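Local coordinates for potential RNA-dependent RNA polymerase (Human picobirnavirus, PDB 5I62), which catalyses template-directed RNA synthesis from ribonucleoside triphosphates, and is thought to serve both transcription and genome replication of this small double-stranded RNA virus, at residues M205-V210 / Y302-A307; I212-V217 / E295-I300; F466-D471 / L475-P480. All coordinates share one frame; numbering follows the deposited sequence.

Contact 1: residues M205-V210 / Y302-A307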
ATOM      1  N   MET A 205      -4.728  12.724   1.940  1.00 16.72           N
ATOM      2  CA  MET A 205      -4.840  13.126   0.535  1.00 17.81           C
ATOM      3  C   MET A 205      -4.079  14.441   0.375  1.00 15.26           C
ATOM      4  O   MET A 205      -4.524  15.487   0.847  1.00 15.82           O
ATOM      5  CB  MET A 205      -6.307  13.260   0.130  1.00 16.72           C
ATOM      6  CG  MET A 205      -7.064  11.938   0.116  1.00 19.79           C
ATOM      7  SD  MET A 205      -8.842  12.218  -0.122  1.00 29.70           S
ATOM      8  CE  MET A 205      -9.413  10.545  -0.166  1.00 19.88           C
ATOM      9  N   PHE A 206      -2.909  14.379  -0.266  1.00 15.33           N
ATOM     10  CA  PHE A 206      -1.955  15.480  -0.279  1.00 17.95           C
ATOM     11  C   PHE A 206      -2.301  16.504  -1.352  1.00 16.36           C
ATOM     12  O   PHE A 206      -2.871  16.154  -2.378  1.00 15.80           O
ATOM     13  CB  PHE A 206      -0.542  14.962  -0.542  1.00 15.98           C
ATOM     14  CG  PHE A 206       0.227  14.619   0.698  1.00 18.33           C
ATOM     15  CD1 PHE A 206      -0.313  13.779   1.651  1.00 20.88           C
ATOM     16  CD2 PHE A 206       1.488  15.136   0.911  1.00 20.37           C
ATOM     17  CE1 PHE A 206       0.391  13.440   2.795  1.00 19.81           C
ATOM     18  CE2 PHE A 206       2.210  14.803   2.057  1.00 21.89           C
ATOM     19  CZ  PHE A 206       1.649  13.955   3.003  1.00 18.65           C
ATOM     20  N   PRO A 207      -1.923  17.768  -1.136  1.00 17.28           N
ATOM     21  CA  PRO A 207      -2.010  18.766  -2.209  1.00 17.07           C
ATOM     22  C   PRO A 207      -1.188  18.338  -3.411  1.00 18.00           C
ATOM     23  O   PRO A 207      -0.070  17.836  -3.273  1.00 16.17           O
ATOM     24  CB  PRO A 207      -1.431  20.039  -1.571  1.00 13.46           C
ATOM     25  CG  PRO A 207      -1.541  19.824  -0.093  1.00 17.74           C
ATOM     26  CD  PRO A 207      -1.328  18.332   0.092  1.00 13.63           C
ATOM     27  N   PHE A 208      -1.763  18.557  -4.592  1.00 14.39           N
ATOM     28  CA  PHE A 208      -1.085  18.304  -5.859  1.00 16.44           C
ATOM     29  C   PHE A 208       0.321  18.912  -5.869  1.00 15.43           C
ATOM     30  O   PHE A 208       1.288  18.250  -6.258  1.00 16.26           O
ATOM     31  CB  PHE A 208      -1.960  18.885  -6.991  1.00 16.45           C
ATOM     32  CG  PHE A 208      -1.598  18.426  -8.393  1.00 17.43           C
ATOM     33  CD1 PHE A 208      -0.798  17.321  -8.620  1.00 19.35           C
ATOM     34  CD2 PHE A 208      -2.091  19.132  -9.506  1.00 18.19           C
ATOM     35  CE1 PHE A 208      -0.488  16.919  -9.915  1.00 18.75           C
ATOM     36  CE2 PHE A 208      -1.773  18.738 -10.794  1.00 19.50           C
ATOM     37  CZ  PHE A 208      -0.967  17.631 -11.003  1.00 19.67           C
ATOM     38  N   ALA A 209       0.451  20.175  -5.435  1.00 15.52           N
ATOM     39  CA  ALA A 209       1.753  20.844  -5.463  1.00 16.69           C
ATOM     40  C   ALA A 209       2.789  20.102  -4.615  1.00 17.09           C
ATOM     41  O   ALA A 209       3.954  19.965  -5.020  1.00 14.71           O
ATOM     42  CB  ALA A 209       1.624  22.298  -4.994  1.00 14.25           C
ATOM     43  N   VAL A 210       2.395  19.625  -3.434  1.00 13.53           N
ATOM     44  CA  VAL A 210       3.332  18.866  -2.604  1.00 14.88           C
ATOM     45  C   VAL A 210       3.715  17.564  -3.296  1.00 15.80           C
ATOM     46  O   VAL A 210       4.897  17.210  -3.366  1.00 16.03           O
ATOM     47  CB  VAL A 210       2.754  18.601  -1.197  1.00 14.94           C
ATOM     48  CG1 VAL A 210       3.744  17.730  -0.354  1.00 14.16           C
ATOM     49  CG2 VAL A 210       2.460  19.903  -0.469  1.00 12.23           C
ATOM     50  N   TYR A 302       5.765  14.671   6.975  1.00 14.91           N
ATOM     51  CA  TYR A 302       5.769  14.409   8.411  1.00 14.03           C
ATOM     52  C   TYR A 302       5.245  15.577   9.240  1.00 16.82           C
ATOM     53  O   TYR A 302       5.219  15.487  10.473  1.00 15.08           O
ATOM     54  CB  TYR A 302       7.188  14.049   8.871  1.00 17.64           C
ATOM     55  CG  TYR A 302       7.765  12.889   8.082  1.00 15.93           C
ATOM     56  CD1 TYR A 302       7.213  11.624   8.197  1.00 17.01           C
ATOM     57  CD2 TYR A 302       8.834  13.069   7.198  1.00 16.10           C
ATOM     58  CE1 TYR A 302       7.712  10.548   7.460  1.00 17.46           C
ATOM     59  CE2 TYR A 302       9.344  11.989   6.461  1.00 16.77           C
ATOM     60  CZ  TYR A 302       8.765  10.735   6.604  1.00 15.80           C
ATOM     61  OH  TYR A 302       9.233   9.636   5.907  1.00 18.65           O
ATOM     62  N   ALA A 303       4.844  16.677   8.600  1.00 15.37           N
ATOM     63  CA  ALA A 303       4.407  17.860   9.333  1.00 14.83           C
ATOM     64  C   ALA A 303       3.213  18.581   8.712  1.00 14.96           C
ATOM     65  O   ALA A 303       2.752  19.566   9.293  1.00 18.19           O
ATOM     66  CB  ALA A 303       5.570  18.855   9.477  1.00 16.92           C
ATOM     67  N   ILE A 304       2.708  18.137   7.565  1.00 13.93           N
ATOM     68  CA  ILE A 304       1.673  18.904   6.847  1.00 14.90           C
ATOM     69  C   ILE A 304       0.404  18.970   7.687  1.00 15.28           C
ATOM     70  O   ILE A 304       0.057  17.978   8.360  1.00 15.08           O
ATOM     71  CB  ILE A 304       1.399  18.279   5.463  1.00 14.37           C
ATOM     72  CG1 ILE A 304       0.532  19.205   4.581  1.00 12.95           C
ATOM     73  CG2 ILE A 304       0.774  16.880   5.600  1.00 13.28           C
ATOM     74  CD1 ILE A 304       0.442  18.738   3.143  1.00 15.62           C
ATOM     75  N   PRO A 305      -0.295  20.114   7.750  1.00 15.22           N
ATOM     76  CA  PRO A 305      -1.560  20.158   8.490  1.00 16.99           C
ATOM     77  C   PRO A 305      -2.567  19.195   7.880  1.00 15.71           C
ATOM     78  O   PRO A 305      -2.430  18.764   6.735  1.00 16.31           O
ATOM     79  CB  PRO A 305      -2.016  21.622   8.344  1.00 16.73           C
ATOM     80  CG  PRO A 305      -0.723  22.389   8.064  1.00 15.33           C
ATOM     81  CD  PRO A 305       0.080  21.445   7.217  1.00 15.26           C
ATOM     82  N   LEU A 306      -3.588  18.855   8.664  1.00 14.63           N
ATOM     83  CA  LEU A 306      -4.650  17.945   8.242  1.00 13.35           C
ATOM     84  C   LEU A 306      -6.008  18.625   8.328  1.00 14.02           C
ATOM     85  O   LEU A 306      -6.448  18.989   9.421  1.00 14.14           O
ATOM     86  CB  LEU A 306      -4.670  16.692   9.113  1.00 17.00           C
ATOM     87  CG  LEU A 306      -5.767  15.684   8.787  1.00 14.74           C
ATOM     88  CD1 LEU A 306      -5.592  15.067   7.377  1.00 13.53           C
ATOM     89  CD2 LEU A 306      -5.786  14.595   9.859  1.00 18.02           C
ATOM     90  N   ALA A 307      -6.690  18.745   7.183  1.00 16.44           N
ATOM     91  CA  ALA A 307      -8.075  19.220   7.136  1.00 17.39           C
ATOM     92  C   ALA A 307      -8.981  18.000   7.294  1.00 14.68           C
ATOM     93  O   ALA A 307      -9.103  17.182   6.385  1.00 16.40           O
ATOM     94  CB  ALA A 307      -8.354  19.964   5.835  1.00 18.56           C
TER
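Ile-304 overlaps Phe-206 and Pro-207 with two different branches, and it contributes more than half of the roughly 143 Å² buried between 205-210 and 302-307. Its CG2 methyl meets the Phe-206 ring obliquely, Ile-304 CG2 lying 4.0 Å from Phe-206 CZ, the far corner of that ring. The longer branch diverges from it: with CG1 anti to the backbone N (chi1 -169°) and the chain extended beyond it, CD1 is carried out to the Pro-207 ring. There the methyl abuts the ring, Ile-304 CD1 lying 3.6 Å from Pro-207 CD. A looser third touch comes from the first turn of the helix, where Val-210 CG2 is 4.3 Å from Ile-304 CD1.

Phe-206 is held within its own segment as well. Val-210 CG1 abuts the ring edge in plane, 3.7 Å from Phe-206 CD2, so this valine offers one methyl to the ring and the other to Ile-304.

The contact joins the ends of two strands that both pair with strand 176-189. Strand 199-205 has just finished and Pro-207, in the N-cap position, starts helix 208-228; Ile-304 comes just ahead of strand 306-309. Both segments belong to the viral RNA-dependent RNA polymerase family region, and 302-307 to its catalytic part. Met-205 bonds through its backbone to Val-183, and Pro-305 to the adjacent Ala-182. Met-171 of strand 168-173 packs on both Pro-207 and Val-210, so the sheet contributes to the apolar surroundings.

All the touching residues are buried, and the backbone carbonyl of Ile-304 is satisfied by His-318 NE2. Between the segments only aliphatic and aromatic carbons touch: cohesion probably comes from dispersion and the exclusion of water, with no directed polar bond to set the alignment.

Contact 2: residues I212-V217 / E295-I300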
ATOM      1  N   ILE A 212       3.713  16.809  -6.476  1.00 15.56           N
ATOM      2  CA  ILE A 212       4.634  17.109  -7.579  1.00 16.51           C
ATOM      3  C   ILE A 212       6.063  17.287  -7.064  1.00 16.63           C
ATOM      4  O   ILE A 212       7.014  16.700  -7.593  1.00 19.53           O
ATOM      5  CB  ILE A 212       4.170  18.362  -8.348  1.00 20.26           C
ATOM      6  CG1 ILE A 212       2.825  18.120  -9.028  1.00 19.44           C
ATOM      7  CG2 ILE A 212       5.240  18.780  -9.371  1.00 19.97           C
ATOM      8  CD1 ILE A 212       2.184  19.417  -9.595  1.00 18.21           C
ATOM      9  N   ARG A 213       6.245  18.129  -6.045  1.00 16.40           N
ATOM     10  CA  ARG A 213       7.596  18.382  -5.560  1.00 15.12           C
ATOM     11  C   ARG A 213       8.224  17.107  -4.998  1.00 16.68           C
ATOM     12  O   ARG A 213       9.402  16.823  -5.251  1.00 17.14           O
ATOM     13  CB  ARG A 213       7.577  19.491  -4.517  1.00 17.16           C
ATOM     14  CG  ARG A 213       7.435  20.889  -5.139  1.00 20.91           C
ATOM     15  CD  ARG A 213       8.699  21.192  -5.876  1.00 26.31           C
ATOM     16  NE  ARG A 213       9.667  21.828  -5.015  1.00 26.62           N
ATOM     17  CZ  ARG A 213      10.984  21.692  -5.092  1.00 23.24           C
ATOM     18  NH1 ARG A 213      11.545  20.900  -5.990  1.00 26.58           N
ATOM     19  NH2 ARG A 213      11.737  22.356  -4.235  1.00 24.62           N
ATOM     20  N   GLU A 214       7.461  16.338  -4.220  1.00 15.90           N
ATOM     21  CA  GLU A 214       7.971  15.068  -3.699  1.00 17.37           C
ATOM     22  C   GLU A 214       8.396  14.141  -4.833  1.00 18.42           C
ATOM     23  O   GLU A 214       9.498  13.577  -4.816  1.00 17.08           O
ATOM     24  CB  GLU A 214       6.909  14.386  -2.845  1.00 18.28           C
ATOM     25  CG  GLU A 214       6.570  15.078  -1.550  1.00 17.34           C
ATOM     26  CD  GLU A 214       5.395  14.388  -0.877  1.00 21.13           C
ATOM     27  OE1 GLU A 214       4.455  13.965  -1.598  1.00 22.70           O
ATOM     28  OE2 GLU A 214       5.408  14.275   0.356  1.00 20.77           O
ATOM     29  N   LEU A 215       7.544  14.001  -5.850  1.00 15.57           N
ATOM     30  CA  LEU A 215       7.796  13.020  -6.897  1.00 18.39           C
ATOM     31  C   LEU A 215       8.940  13.415  -7.816  1.00 18.96           C
ATOM     32  O   LEU A 215       9.436  12.563  -8.557  1.00 19.57           O
ATOM     33  CB  LEU A 215       6.526  12.774  -7.708  1.00 19.28           C
ATOM     34  CG  LEU A 215       5.410  12.013  -6.985  1.00 23.96           C
ATOM     35  CD1 LEU A 215       4.164  11.951  -7.858  1.00 25.67           C
ATOM     36  CD2 LEU A 215       5.852  10.614  -6.624  1.00 25.43           C
ATOM     37  N   GLN A 216       9.373  14.681  -7.795  1.00 19.19           N
ATOM     38  CA  GLN A 216      10.590  15.033  -8.518  1.00 20.22           C
ATOM     39  C   GLN A 216      11.774  14.174  -8.068  1.00 21.39           C
ATOM     40  O   GLN A 216      12.733  13.997  -8.826  1.00 18.12           O
ATOM     41  CB  GLN A 216      10.924  16.508  -8.325  1.00 17.94           C
ATOM     42  CG  GLN A 216      10.004  17.478  -9.056  1.00 20.78           C
ATOM     43  CD  GLN A 216      10.465  18.897  -8.851  1.00 25.96           C
ATOM     44  OE1 GLN A 216      10.062  19.556  -7.891  1.00 25.69           O
ATOM     45  NE2 GLN A 216      11.368  19.359  -9.714  1.00 22.87           N
ATOM     46  N   VAL A 217      11.741  13.679  -6.829  1.00 17.98           N
ATOM     47  CA  VAL A 217      12.762  12.763  -6.326  1.00 14.68           C
ATOM     48  C   VAL A 217      12.256  11.327  -6.377  1.00 16.37           C
ATOM     49  O   VAL A 217      12.945  10.430  -6.872  1.00 19.39           O
ATOM     50  CB  VAL A 217      13.193  13.127  -4.896  1.00 16.85           C
ATOM     51  CG1 VAL A 217      13.904  11.930  -4.246  1.00 17.16           C
ATOM     52  CG2 VAL A 217      14.117  14.326  -4.914  1.00 14.19           C
ATOM     53  N   GLU A 295      15.903  19.823   2.475  1.00 23.14           N
ATOM     54  CA  GLU A 295      15.609  20.743   3.568  1.00 22.57           C
ATOM     55  C   GLU A 295      14.173  21.248   3.512  1.00 24.23           C
ATOM     56  O   GLU A 295      13.572  21.505   4.558  1.00 23.27           O
ATOM     57  CB  GLU A 295      16.585  21.912   3.562  1.00 30.26           C
ATOM     58  CG  GLU A 295      18.036  21.502   3.830  1.00 38.74           C
ATOM     59  CD  GLU A 295      18.196  20.806   5.179  1.00 41.06           C
ATOM     60  OE1 GLU A 295      17.602  21.282   6.179  1.00 48.76           O
ATOM     61  OE2 GLU A 295      18.877  19.763   5.223  1.00 36.26           O
ATOM     62  N   ARG A 296      13.616  21.427   2.311  1.00 20.39           N
ATOM     63  CA  ARG A 296      12.330  22.104   2.134  1.00 23.55           C
ATOM     64  C   ARG A 296      11.154  21.166   1.940  1.00 20.83           C
ATOM     65  O   ARG A 296      10.083  21.414   2.488  1.00 16.82           O
ATOM     66  CB  ARG A 296      12.362  23.035   0.920  1.00 28.73           C
ATOM     67  CG  ARG A 296      12.944  24.399   1.140  1.00 38.41           C
ATOM     68  CD  ARG A 296      13.265  25.015  -0.218  1.00 37.33           C
ATOM     69  NE  ARG A 296      12.227  25.909  -0.712  1.00 38.74           N
ATOM     70  CZ  ARG A 296      12.023  27.131  -0.234  1.00 42.09           C
ATOM     71  NH1 ARG A 296      12.777  27.594   0.761  1.00 47.33           N
ATOM     72  NH2 ARG A 296      11.074  27.890  -0.744  1.00 39.41           N
ATOM     73  N   VAL A 297      11.311  20.135   1.119  1.00 15.89           N
ATOM     74  CA  VAL A 297      10.195  19.292   0.691  1.00 18.17           C
ATOM     75  C   VAL A 297      10.105  18.013   1.509  1.00 18.72           C
ATOM     76  O   VAL A 297       9.028  17.631   1.968  1.00 16.54           O
ATOM     77  CB  VAL A 297      10.325  18.964  -0.815  1.00 17.63           C
ATOM     78  CG1 VAL A 297       9.180  18.041  -1.255  1.00 14.50           C
ATOM     79  CG2 VAL A 297      10.383  20.235  -1.653  1.00 19.30           C
ATOM     80  N   PHE A 298      11.225  17.301   1.641  1.00 18.59           N
ATOM     81  CA  PHE A 298      11.247  16.057   2.419  1.00 17.41           C
ATOM     82  C   PHE A 298      10.473  16.117   3.736  1.00 13.87           C
ATOM     83  O   PHE A 298       9.762  15.152   4.042  1.00 15.32           O
ATOM     84  CB  PHE A 298      12.701  15.638   2.687  1.00 17.42           C
ATOM     85  CG  PHE A 298      12.808  14.424   3.565  1.00 18.56           C
ATOM     86  CD1 PHE A 298      12.682  13.156   3.020  1.00 17.79           C
ATOM     87  CD2 PHE A 298      12.972  14.549   4.939  1.00 19.34           C
ATOM     88  CE1 PHE A 298      12.741  12.030   3.826  1.00 15.77           C
ATOM     89  CE2 PHE A 298      13.031  13.420   5.744  1.00 18.22           C
ATOM     90  CZ  PHE A 298      12.911  12.165   5.176  1.00 17.93           C
ATOM     91  N   PRO A 299      10.570  17.162   4.556  1.00 17.59           N
ATOM     92  CA  PRO A 299       9.882  17.108   5.860  1.00 18.75           C
ATOM     93  C   PRO A 299       8.372  17.261   5.785  1.00 17.53           C
ATOM     94  O   PRO A 299       7.716  16.999   6.796  1.00 15.94           O
ATOM     95  CB  PRO A 299      10.495  18.271   6.657  1.00 20.23           C
ATOM     96  CG  PRO A 299      11.226  19.098   5.689  1.00 25.44           C
ATOM     97  CD  PRO A 299      11.538  18.274   4.490  1.00 17.85           C
ATOM     98  N   ILE A 300       7.802  17.693   4.651  1.00 16.07           N
ATOM     99  CA  ILE A 300       6.387  18.091   4.639  1.00 15.49           C
ATOM    100  C   ILE A 300       5.476  16.916   4.956  1.00 14.06           C
ATOM    101  O   ILE A 300       4.465  17.066   5.653  1.00 15.55           O
ATOM    102  CB  ILE A 300       6.024  18.738   3.284  1.00 15.01           C
ATOM    103  CG1 ILE A 300       6.727  20.086   3.145  1.00 16.86           C
ATOM    104  CG2 ILE A 300       4.508  18.872   3.107  1.00 12.01           C
ATOM    105  CD1 ILE A 300       6.681  20.617   1.733  1.00 18.93           C
TER
HETATM  106  O   HOH W   1       7.374  15.189   1.949  1.00 20.64           O
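Val-297 of segment 295-300 packs against Arg-213 and Glu-214 of helix 208-228, in a part of the chain assigned to the polymerase catalytic region. Just before it, Arg-296 sends its guanidinium into a salt bridge with Asp-161; Arg-296 NE is 5.0 Å from Arg-213 NH2, a proximity of like charges that Asp-161 would be expected to ease.

Val-297 itself divides its two methyls. Val-297 CG2 sits over one face of the Arg-213 guanidinium, offset toward the rim and 3.6 Å from Arg-213 NH2. The arginine chain is bent at chi2 (-69°) and chi3 (-89°), which folds the guanidinium back so that one face lies against the methyl. Gln-216 OE1, lying in the guanidinium plane, accepts an almost straight bond (174°) from Arg-213 NH1 at 2.8 Å, which probably helps fix its rotation. Val-297 CG1 rests against the base of the arginine side chain and the helix backbone, 3.8 Å from Glu-214 N, and lies 4.0 Å from Glu-214 CG.

The carbonyl of Val-297 adds a polar link: a water lies 2.9 Å from Val-297 O and 2.7 Å from Glu-214 OE2, hydrogen-bonded to both. That carboxylate is further fixed by Ser-324 OG and Gly-325 N. Phe-298 then turns away, and Ile-300 closes a turn by bonding through its N to Val-297 O.

Trp-293 of helix 288-296 also bonds to the carbonyl of Arg-213. The segment thus lies between helix 208-228, helix 271-284, which receives Phe-298, and strand 160-165, which Arg-296 and Ile-300 touch.

Contact 3: residues F466-D471 / L475-P480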
ATOM      1  N   PHE A 466     -15.588 -22.400 -10.220  1.00 21.31           N
ATOM      2  CA  PHE A 466     -16.483 -21.957  -9.158  1.00 23.93           C
ATOM      3  C   PHE A 466     -16.898 -20.502  -9.345  1.00 21.91           C
ATOM      4  O   PHE A 466     -18.063 -20.149  -9.142  1.00 23.39           O
ATOM      5  CB  PHE A 466     -15.809 -22.139  -7.797  1.00 23.72           C
ATOM      6  CG  PHE A 466     -16.688 -21.771  -6.635  1.00 25.17           C
ATOM      7  CD1 PHE A 466     -17.667 -22.642  -6.190  1.00 29.27           C
ATOM      8  CD2 PHE A 466     -16.549 -20.548  -6.000  1.00 25.75           C
ATOM      9  CE1 PHE A 466     -18.474 -22.311  -5.114  1.00 28.85           C
ATOM     10  CE2 PHE A 466     -17.359 -20.203  -4.925  1.00 24.23           C
ATOM     11  CZ  PHE A 466     -18.324 -21.087  -4.481  1.00 24.72           C
ATOM     12  N   CYS A 467     -15.953 -19.634  -9.709  1.00 18.92           N
ATOM     13  CA  CYS A 467     -16.275 -18.217  -9.868  1.00 22.17           C
ATOM     14  C   CYS A 467     -17.141 -17.964 -11.102  1.00 23.79           C
ATOM     15  O   CYS A 467     -18.034 -17.107 -11.077  1.00 23.13           O
ATOM     16  CB  CYS A 467     -14.988 -17.404  -9.930  1.00 20.44           C
ATOM     17  SG  CYS A 467     -14.116 -17.376  -8.313  1.00 22.78           S
ATOM     18  N   ILE A 468     -16.883 -18.683 -12.195  1.00 21.57           N
ATOM     19  CA  ILE A 468     -17.706 -18.524 -13.396  1.00 21.85           C
ATOM     20  C   ILE A 468     -19.180 -18.744 -13.070  1.00 24.43           C
ATOM     21  O   ILE A 468     -20.053 -17.983 -13.504  1.00 26.63           O
ATOM     22  CB  ILE A 468     -17.225 -19.480 -14.504  1.00 23.69           C
ATOM     23  CG1 ILE A 468     -15.868 -19.025 -15.070  1.00 23.98           C
ATOM     24  CG2 ILE A 468     -18.272 -19.570 -15.615  1.00 27.32           C
ATOM     25  CD1 ILE A 468     -15.145 -20.114 -15.893  1.00 24.35           C
ATOM     26  N   LYS A 469     -19.473 -19.776 -12.276  1.00 23.64           N
ATOM     27  CA  LYS A 469     -20.843 -20.095 -11.898  1.00 28.71           C
ATOM     28  C   LYS A 469     -21.481 -18.999 -11.059  1.00 27.09           C
ATOM     29  O   LYS A 469     -22.712 -18.913 -11.004  1.00 29.30           O
ATOM     30  CB  LYS A 469     -20.882 -21.422 -11.137  1.00 28.60           C
ATOM     31  CG  LYS A 469     -20.569 -22.647 -11.993  1.00 36.77           C
ATOM     32  CD  LYS A 469     -20.756 -23.933 -11.191  1.00 42.73           C
ATOM     33  CE  LYS A 469     -20.608 -25.178 -12.067  1.00 50.20           C
ATOM     34  NZ  LYS A 469     -19.196 -25.482 -12.447  1.00 49.83           N
ATOM     35  N   GLY A 470     -20.689 -18.158 -10.409  1.00 24.26           N
ATOM     36  CA  GLY A 470     -21.281 -17.085  -9.639  1.00 22.20           C
ATOM     37  C   GLY A 470     -21.567 -15.819 -10.412  1.00 25.84           C
ATOM     38  O   GLY A 470     -22.105 -14.862  -9.848  1.00 22.92           O
ATOM     39  N   ASP A 471     -21.240 -15.775 -11.697  1.00 23.46           N
ATOM     40  CA  ASP A 471     -21.350 -14.542 -12.465  1.00 27.98           C
ATOM     41  C   ASP A 471     -22.300 -14.742 -13.637  1.00 27.64           C
ATOM     42  O   ASP A 471     -22.098 -15.637 -14.466  1.00 24.62           O
ATOM     43  CB  ASP A 471     -19.977 -14.063 -12.943  1.00 26.05           C
ATOM     44  CG  ASP A 471     -20.044 -12.702 -13.621  1.00 33.24           C
ATOM     45  OD1 ASP A 471     -21.111 -12.053 -13.547  1.00 32.38           O
ATOM     46  OD2 ASP A 471     -19.038 -12.276 -14.227  1.00 33.54           O
ATOM     47  N   LEU A 475     -17.738 -14.012 -16.072  1.00 22.96           N
ATOM     48  CA  LEU A 475     -16.418 -13.381 -16.066  1.00 27.15           C
ATOM     49  C   LEU A 475     -16.021 -12.873 -17.452  1.00 26.02           C
ATOM     50  O   LEU A 475     -14.852 -12.897 -17.820  1.00 28.17           O
ATOM     51  CB  LEU A 475     -15.351 -14.341 -15.526  1.00 20.70           C
ATOM     52  CG  LEU A 475     -15.635 -14.855 -14.110  1.00 23.77           C
ATOM     53  CD1 LEU A 475     -14.523 -15.775 -13.598  1.00 23.42           C
ATOM     54  CD2 LEU A 475     -15.864 -13.686 -13.153  1.00 26.33           C
ATOM     55  N   GLY A 476     -16.992 -12.418 -18.239  1.00 28.88           N
ATOM     56  CA  GLY A 476     -16.724 -11.868 -19.550  1.00 28.90           C
ATOM     57  C   GLY A 476     -16.945 -12.831 -20.696  1.00 30.84           C
ATOM     58  O   GLY A 476     -17.048 -12.384 -21.847  1.00 32.87           O
ATOM     59  N   LEU A 477     -17.030 -14.135 -20.414  1.00 29.60           N
ATOM     60  CA  LEU A 477     -17.392 -15.095 -21.450  1.00 33.82           C
ATOM     61  C   LEU A 477     -18.755 -14.778 -22.049  1.00 33.39           C
ATOM     62  O   LEU A 477     -19.011 -15.112 -23.209  1.00 35.40           O
ATOM     63  CB  LEU A 477     -17.387 -16.512 -20.890  1.00 30.95           C
ATOM     64  CG  LEU A 477     -16.015 -17.152 -20.662  1.00 31.90           C
ATOM     65  CD1 LEU A 477     -16.145 -18.363 -19.750  1.00 28.42           C
ATOM     66  CD2 LEU A 477     -15.386 -17.545 -21.990  1.00 33.63           C
ATOM     67  N   GLY A 478     -19.634 -14.144 -21.276  1.00 30.28           N
ATOM     68  CA  GLY A 478     -20.952 -13.754 -21.725  1.00 35.22           C
ATOM     69  C   GLY A 478     -21.060 -12.337 -22.230  1.00 35.00           C
ATOM     70  O   GLY A 478     -22.182 -11.854 -22.431  1.00 36.01           O
ATOM     71  N   ILE A 479     -19.944 -11.650 -22.439  1.00 33.90           N
ATOM     72  CA  ILE A 479     -19.941 -10.280 -22.943  1.00 36.61           C
ATOM     73  C   ILE A 479     -19.306 -10.301 -24.328  1.00 39.37           C
ATOM     74  O   ILE A 479     -18.085 -10.443 -24.450  1.00 36.72           O
ATOM     75  CB  ILE A 479     -19.207  -9.324 -21.989  1.00 32.48           C
ATOM     76  CG1 ILE A 479     -19.742  -9.473 -20.562  1.00 37.23           C
ATOM     77  CG2 ILE A 479     -19.330  -7.874 -22.474  1.00 35.12           C
ATOM     78  CD1 ILE A 479     -19.157  -8.457 -19.554  1.00 37.75           C
ATOM     79  N   PRO A 480     -20.095 -10.185 -25.392  1.00 42.15           N
ATOM     80  CA  PRO A 480     -19.551 -10.344 -26.752  1.00 39.73           C
ATOM     81  C   PRO A 480     -18.377  -9.407 -27.019  1.00 37.01           C
ATOM     82  O   PRO A 480     -18.432  -8.208 -26.729  1.00 40.57           O
ATOM     83  CB  PRO A 480     -20.751 -10.025 -27.651  1.00 45.33           C
ATOM     84  CG  PRO A 480     -21.958 -10.328 -26.801  1.00 42.06           C
ATOM     85  CD  PRO A 480     -21.547  -9.938 -25.387  1.00 40.96           C
TER
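Leu-475 drives its CD1 methyl against the last turn of helix 460-469, crossing Ile-468 at about a right angle. Leu-475 CD1 is 3.8 Å from Ile-468 CG1 and 4.0 Å from Cys-467 CB, so it beds between two successive residues of the helix. Leu-530 of helix 525-532 touches both Ile-468 and Leu-475, and Tyr-447 and Ile-451 of helix 441-451 also pack on Leu-475.

Farther out, Leu-477 CD1 approaches Ile-468 CD1 more loosely, at 4.4 Å. This leucine belongs to the type I turn from Gly-476 to Ile-479, which turns the chain near the protein surface.

The polar edge is Asp-471. Its CG is anti to the backbone N (chi1 -174°), which swings the carboxylate across to the returning chain, where Asp-471 OD2 accepts a bond from Leu-475 N at 2.8 Å. The bond is bent (149°) and meets the oxygen from above the carboxylate plane. Thr-473 OG1 bonds to the same oxygen, and Leu-475 CD2 lies 3.6 Å from Asp-471 OD2.

One residue is therefore gripped twice: Leu-475 by its amide on an aspartate and by its methyl on the helix, which probably helps hold the short reversal after the helix end.

Overall arrangement
Contacts 1 and 2 are neighbours, their centres 11 Å apart, and both use helix 208-228: contact 1 its start, contact 2 the following turns. They touch through Phe-206 on Glu-214 and Val-210 on Ile-300. Along the chain contact 2 is nested inside the loop closed by contact 1, so the largely helical excursion between strands 199-205 and 306-309 returns along the helix on which it set out. Contact 3 comes later, between the end of helix 460-469 and the loop that follows, on the opposite side of the chain's centre, 42 and 46 Å from the other two between centres. The first two thus tie the polymerase body near its mixed sheet, the third a peripheral C-terminal region.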